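Local structure of putative immunoglobulin A1 protease (Bacteroides ovatus, 3N6Z) at residues I58-R62 against I84-L90; A245-V250 against A279-V283. The protein is of unproven function but may be a protease that cleaves immunoglobulin A1, and has a fold consistent with a parallel beta-helix. All coordinates share one frame; numbering follows the deposited sequence. Where two conformers were deposited one is given.

Contact 1. Residues I58-R62 against I84-L90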
loop_
_atom_site.group_PDB
_atom_site.type_symbol
_atom_site.label_atom_id
_atom_site.label_comp_id
_atom_site.label_asym_id
_atom_site.label_seq_id
_atom_site.Cartn_x
_atom_site.Cartn_y
_atom_site.Cartn_z
ATOM N N ILE A 58 19.922 5.688 -1.053
ATOM C CA ILE A 58 18.555 5.514 -1.483
ATOM C C ILE A 58 18.142 6.608 -2.482
ATOM O O ILE A 58 17.356 6.349 -3.415
ATOM C CB ILE A 58 17.548 5.363 -0.291
ATOM C CG1 ILE A 58 16.448 4.353 -0.637
ATOM C CG2 ILE A 58 16.967 6.674 0.140
ATOM C CD1 ILE A 58 15.622 3.920 0.574
ATOM N N ARG A 59 18.713 7.795 -2.340
ATOM C CA ARG A 59 18.481 8.888 -3.284
ATOM C C ARG A 59 19.189 8.686 -4.627
ATOM O O ARG A 59 18.882 9.385 -5.571
ATOM C CB ARG A 59 18.845 10.224 -2.646
ATOM C CG ARG A 59 17.870 10.582 -1.522
ATOM C CD ARG A 59 18.397 11.637 -0.576
ATOM N NE ARG A 59 18.635 12.870 -1.305
ATOM C CZ ARG A 59 19.831 13.465 -1.411
ATOM N NH1 ARG A 59 20.903 13.023 -0.736
ATOM N NH2 ARG A 59 19.944 14.543 -2.163
ATOM N N ASN A 60 20.074 7.714 -4.735
ATOM C CA ASN A 60 20.717 7.367 -6.007
ATOM C C ASN A 60 19.918 6.370 -6.843
ATOM O O ASN A 60 20.260 6.126 -7.999
ATOM C CB ASN A 60 22.164 6.857 -5.820
ATOM C CG ASN A 60 23.103 7.940 -5.294
ATOM O OD1 ASN A 60 22.909 9.138 -5.585
ATOM N ND2 ASN A 60 24.124 7.528 -4.523
HETATM N N MSE A 61 18.837 5.796 -6.280
HETATM C CA MSE A 61 18.046 4.811 -7.029
HETATM C C MSE A 61 17.601 5.397 -8.376
HETATM O O MSE A 61 17.646 4.713 -9.393
HETATM C CB MSE A 61 16.824 4.350 -6.249
HETATM C CG MSE A 61 17.151 3.569 -4.992
HETATM SE SE MSE A 61 15.571 3.099 -3.991
HETATM C CE MSE A 61 14.802 1.860 -5.301
ATOM N N ARG A 62 17.099 6.625 -8.357
ATOM C CA ARG A 62 16.548 7.211 -9.586
ATOM C C ARG A 62 17.573 7.297 -10.709
ATOM O O ARG A 62 17.228 7.218 -11.900
ATOM C CB ARG A 62 15.980 8.582 -9.294
ATOM C CG ARG A 62 16.971 9.585 -8.777
ATOM C CD ARG A 62 16.196 10.909 -8.809
ATOM N NE ARG A 62 16.249 11.686 -7.608
ATOM C CZ ARG A 62 15.269 12.496 -7.154
ATOM N NH1 ARG A 62 14.027 12.602 -7.720
ATOM N NH2 ARG A 62 15.537 13.175 -6.051
ATOM N N ILE A 84 15.461 14.751 4.186
ATOM C CA ILE A 84 15.436 14.587 2.718
ATOM C C ILE A 84 14.175 15.239 2.178
ATOM O O ILE A 84 13.063 14.782 2.474
ATOM C CB ILE A 84 15.472 13.094 2.279
ATOM C CG1 ILE A 84 16.736 12.388 2.797
ATOM C CG2 ILE A 84 15.304 12.950 0.745
ATOM C CD1 ILE A 84 18.005 13.148 2.596
ATOM N N ASP A 85 14.368 16.294 1.380
ATOM C CA ASP A 85 13.308 17.110 0.798
ATOM C C ASP A 85 13.111 16.901 -0.702
ATOM O O ASP A 85 12.168 17.434 -1.283
ATOM C CB ASP A 85 13.648 18.599 0.993
ATOM C CG ASP A 85 13.651 19.026 2.439
ATOM O OD1 ASP A 85 13.008 18.382 3.280
ATOM O OD2 ASP A 85 14.306 20.060 2.701
ATOM N N ASP A 86 14.017 16.168 -1.342
ATOM C CA ASP A 86 14.039 16.134 -2.819
ATOM C C ASP A 86 13.461 14.880 -3.451
ATOM O O ASP A 86 13.682 14.633 -4.653
ATOM C CB ASP A 86 15.486 16.377 -3.352
ATOM C CG ASP A 86 16.460 15.245 -3.023
ATOM O OD1 ASP A 86 16.185 14.421 -2.137
ATOM O OD2 ASP A 86 17.564 15.203 -3.629
ATOM N N TRP A 87 12.716 14.069 -2.692
ATOM C CA TRP A 87 12.170 12.858 -3.303
ATOM C C TRP A 87 11.017 13.198 -4.229
ATOM O O TRP A 87 10.078 13.869 -3.826
ATOM C CB TRP A 87 11.668 11.906 -2.247
ATOM C CG TRP A 87 11.406 10.553 -2.784
ATOM C CD1 TRP A 87 10.192 10.043 -3.189
ATOM C CD2 TRP A 87 12.350 9.494 -2.931
ATOM N NE1 TRP A 87 10.337 8.738 -3.598
ATOM C CE2 TRP A 87 11.643 8.364 -3.406
ATOM C CE3 TRP A 87 13.725 9.367 -2.673
ATOM C CZ2 TRP A 87 12.273 7.143 -3.631
ATOM C CZ3 TRP A 87 14.335 8.147 -2.902
ATOM C CH2 TRP A 87 13.624 7.066 -3.397
ATOM N N GLN A 88 11.068 12.637 -5.429
ATOM C CA GLN A 88 9.874 12.453 -6.232
ATOM C C GLN A 88 9.845 10.959 -6.576
ATOM O O GLN A 88 10.869 10.280 -6.602
ATOM C CB GLN A 88 9.871 13.376 -7.451
ATOM C CG GLN A 88 9.854 14.863 -7.047
ATOM C CD GLN A 88 9.730 15.815 -8.221
ATOM O OE1 GLN A 88 9.599 15.393 -9.364
ATOM N NE2 GLN A 88 9.736 17.104 -7.930
ATOM N N SER A 89 8.651 10.440 -6.795
ATOM C CA SER A 89 8.483 9.010 -6.941
ATOM C C SER A 89 9.349 8.419 -8.049
ATOM O O SER A 89 9.591 9.067 -9.080
ATOM C CB SER A 89 7.028 8.654 -7.133
ATOM O OG SER A 89 6.557 9.079 -8.390
ATOM N N LEU A 90 9.836 7.205 -7.835
ATOM C CA LEU A 90 10.816 6.623 -8.756
ATOM C C LEU A 90 10.297 6.442 -10.168
ATOM O O LEU A 90 11.036 6.681 -11.123
ATOM C CB LEU A 90 11.316 5.292 -8.184
ATOM C CG LEU A 90 12.158 5.401 -6.927
ATOM C CD1 LEU A 90 12.217 4.104 -6.147
ATOM C CD2 LEU A 90 13.568 5.884 -7.318
HETATM O O HOH W 1 12.762 9.944 -8.682
#
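Arg-59 reaches across to Asp-86 and grips its carboxylate side-on with two nitrogens, one to each oxygen. Arg-59 NE donates to the syn lone pair of Asp-86 OD1 at 3.0 Å, and Arg-59 NH2 meets Asp-86 OD2 at 2.9 Å with the N-H nearly straight (168°). The two planes are turned 39° apart, so the fork is twisted rather than flat. A bend at chi3 (62°) swings the guanidinium toward Asp-86, while CD of Arg-59 rests 3.5 Å from CD1 of Ile-84. Arg-62 NH2 also donates to the backbone O of Asp-86 at 2.7 Å from above the carbonyl plane, and has a long salt bridge to OD2; its NE is held by Tyr-13.

The tight, buried part is made by Met-61, Leu-90 and Trp-87. There the methyl CE of selenomethionine Met-61 presses on Leu-90 CD1 at 3.5 Å, the two side chains crossing at about a right angle. The edge of the Trp-87 ring faces the O of Ile-58, 3.6 Å from CZ3, while Phe-122 stacks on the ring. Toward solvent the fit is looser: Gln-88 is exposed, and one water links its O to Arg-62 NH1, the latter bond weak. An alanine in place of Arg-59 would probably leave the Asp-86 carboxylate with only the long Arg-62 bridge across this contact and bare the flank of Ile-84. Asp-86 thus answers Arg-59 with its carboxylate and Arg-62 chiefly with its backbone O, a salt-bridge network that probably offsets the two positive charges beside an apolar interior.

Contact 2. Residues A245-V250 against A279-V283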
loop_
_atom_site.group_PDB
_atom_site.type_symbol
_atom_site.label_atom_id
_atom_site.label_comp_id
_atom_site.label_asym_id
_atom_site.label_seq_id
_atom_site.Cartn_x
_atom_site.Cartn_y
_atom_site.Cartn_z
ATOM N N ALA A 245 -12.779 9.831 4.131
ATOM C CA ALA A 245 -12.943 10.555 2.876
ATOM C C ALA A 245 -13.856 11.747 3.126
ATOM O O ALA A 245 -14.859 11.631 3.851
ATOM C CB ALA A 245 -13.533 9.638 1.754
ATOM N N THR A 246 -13.540 12.871 2.490
ATOM C CA THR A 246 -14.413 14.051 2.512
ATOM C C THR A 246 -15.781 13.745 1.914
ATOM O O THR A 246 -16.805 14.107 2.499
ATOM C CB THR A 246 -13.732 15.175 1.723
ATOM O OG1 THR A 246 -12.516 15.503 2.382
ATOM C CG2 THR A 246 -14.612 16.391 1.560
ATOM N N LYS A 247 -15.813 13.032 0.781
ATOM C CA LYS A 247 -17.063 12.720 0.085
ATOM C C LYS A 247 -16.768 11.574 -0.867
ATOM O O LYS A 247 -16.216 11.763 -1.934
ATOM C CB LYS A 247 -17.589 13.955 -0.682
ATOM C CG LYS A 247 -18.921 13.688 -1.393
ATOM C CD LYS A 247 -19.558 14.966 -1.940
ATOM C CE LYS A 247 -20.790 14.697 -2.787
ATOM N NZ LYS A 247 -21.418 15.969 -3.214
ATOM N N GLY A 248 -17.109 10.366 -0.425
ATOM C CA GLY A 248 -16.904 9.182 -1.242
ATOM C C GLY A 248 -16.992 7.922 -0.417
ATOM O O GLY A 248 -17.746 7.852 0.553
ATOM N N GLY A 249 -16.253 6.919 -0.870
ATOM C CA GLY A 249 -16.249 5.601 -0.270
ATOM C C GLY A 249 -15.061 5.411 0.653
ATOM O O GLY A 249 -13.941 5.829 0.342
ATOM N N VAL A 250 -15.314 4.722 1.758
ATOM C CA VAL A 250 -14.328 4.406 2.763
ATOM C C VAL A 250 -14.437 2.935 3.084
ATOM O O VAL A 250 -15.512 2.455 3.420
ATOM C CB VAL A 250 -14.542 5.238 4.039
ATOM C CG1 VAL A 250 -13.464 4.948 5.109
ATOM C CG2 VAL A 250 -14.621 6.714 3.725
ATOM N N ALA A 279 -22.654 13.377 3.923
ATOM C CA ALA A 279 -23.773 12.436 4.075
ATOM C C ALA A 279 -23.928 11.439 2.918
ATOM O O ALA A 279 -24.509 10.375 3.109
ATOM C CB ALA A 279 -25.068 13.213 4.228
ATOM N N SER A 280 -23.425 11.772 1.729
ATOM C CA SER A 280 -23.512 10.906 0.558
ATOM C C SER A 280 -22.438 9.821 0.576
ATOM O O SER A 280 -22.394 8.991 -0.338
ATOM C CB SER A 280 -23.369 11.725 -0.718
ATOM O OG SER A 280 -22.065 12.257 -0.818
ATOM N N SER A 281 -21.544 9.861 1.568
ATOM C CA SER A 281 -20.482 8.867 1.683
ATOM C C SER A 281 -21.019 7.463 1.961
ATOM O O SER A 281 -22.123 7.277 2.466
ATOM C CB SER A 281 -19.498 9.263 2.783
ATOM O OG SER A 281 -18.889 10.522 2.537
ATOM N N THR A 282 -20.214 6.471 1.593
ATOM C CA THR A 282 -20.487 5.068 1.919
ATOM C C THR A 282 -19.293 4.543 2.711
ATOM O O THR A 282 -18.144 4.809 2.368
ATOM C CB THR A 282 -20.787 4.219 0.673
ATOM O OG1 THR A 282 -19.698 4.315 -0.250
ATOM C CG2 THR A 282 -22.070 4.709 0.003
ATOM N N VAL A 283 -19.581 3.806 3.776
ATOM C CA VAL A 283 -18.569 3.239 4.648
ATOM C C VAL A 283 -18.794 1.755 4.813
ATOM O O VAL A 283 -19.865 1.331 5.266
ATOM C CB VAL A 283 -18.544 3.965 5.993
ATOM C CG1 VAL A 283 -17.535 3.304 6.937
ATOM C CG2 VAL A 283 -18.254 5.457 5.811
#
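Gly-249 pairs with Thr-282, and Val-250 with Val-283, in parallel register, joining equivalent strands of successive coils in a fold consistent with a parallel beta-helix: strands 248-251 and 282-284 neighbour each other in one of its parallel sheets.

Backbone hydrogen bonds come first. Thr-282 is gripped through both its polar backbone atoms: its N donates to Gly-248 O at 3.0 Å, and its O accepts from Val-250 N at 2.9 Å, nearly in line with the carbonyl (165°). CA-H...O contacts accompany them, from Gly-249 CA to the same Thr-282 O at 3.3 Å and, one residue on, from Val-283 CA to Val-250 O.

Apolar contact is confined to the face bearing Val-250 and Val-283, where CB of Val-250 meets CG2 of Val-283 at 4.1 Å. CG1 of Val-283 is anti to its backbone N (chi1 176°), which sets CG2 beside that N and toward Val-250 CB; Val-250 has the same rotamer (chi1 -178°). Leu-274 touches both valines, and Leu-307 and Val-309 add to the packing of Val-283. The other face carries Thr-282, beside Gly-249, which has no side chain to meet it; Thr-282 OG1 lies 3.7 Å from Gly-249 CA and is hydrogen-bonded to Gly-288 O.

Side-chain polar contacts gather at the turn leading into the strands. Ser-281 OG, which is also bonded to Asp-278 O, receives a weak hydrogen bond from Gly-248 N at 3.5 Å. Ser-280 is exposed, and its hydroxyl bonds OD1 of Asp-278. The extended chain of Lys-247 runs alongside that hydroxyl, its CE carbon lying 3.4 Å from Ser-280 OG.

Overall arrangement
Contact 1 comes first along the chain and closes before contact 2 opens. Their centres lie 33 Å apart, and the nearest atoms are about 22 Å from each other, so neither touches the other. Contact 1 sits near the N-terminal end, where the short helix 61-64 meets the loop between strands 79-80 and 100-105; contact 2 lies far along the coils, in the parallel sheet that ends at strand 282-284. The long run of parallel strands, from 50-52 through 71-75 and 100-105 onward, spans the distance. An irregular, salt-bridged region near one end thus contrasts with the repetitive strand pairing by which the later coils are stacked.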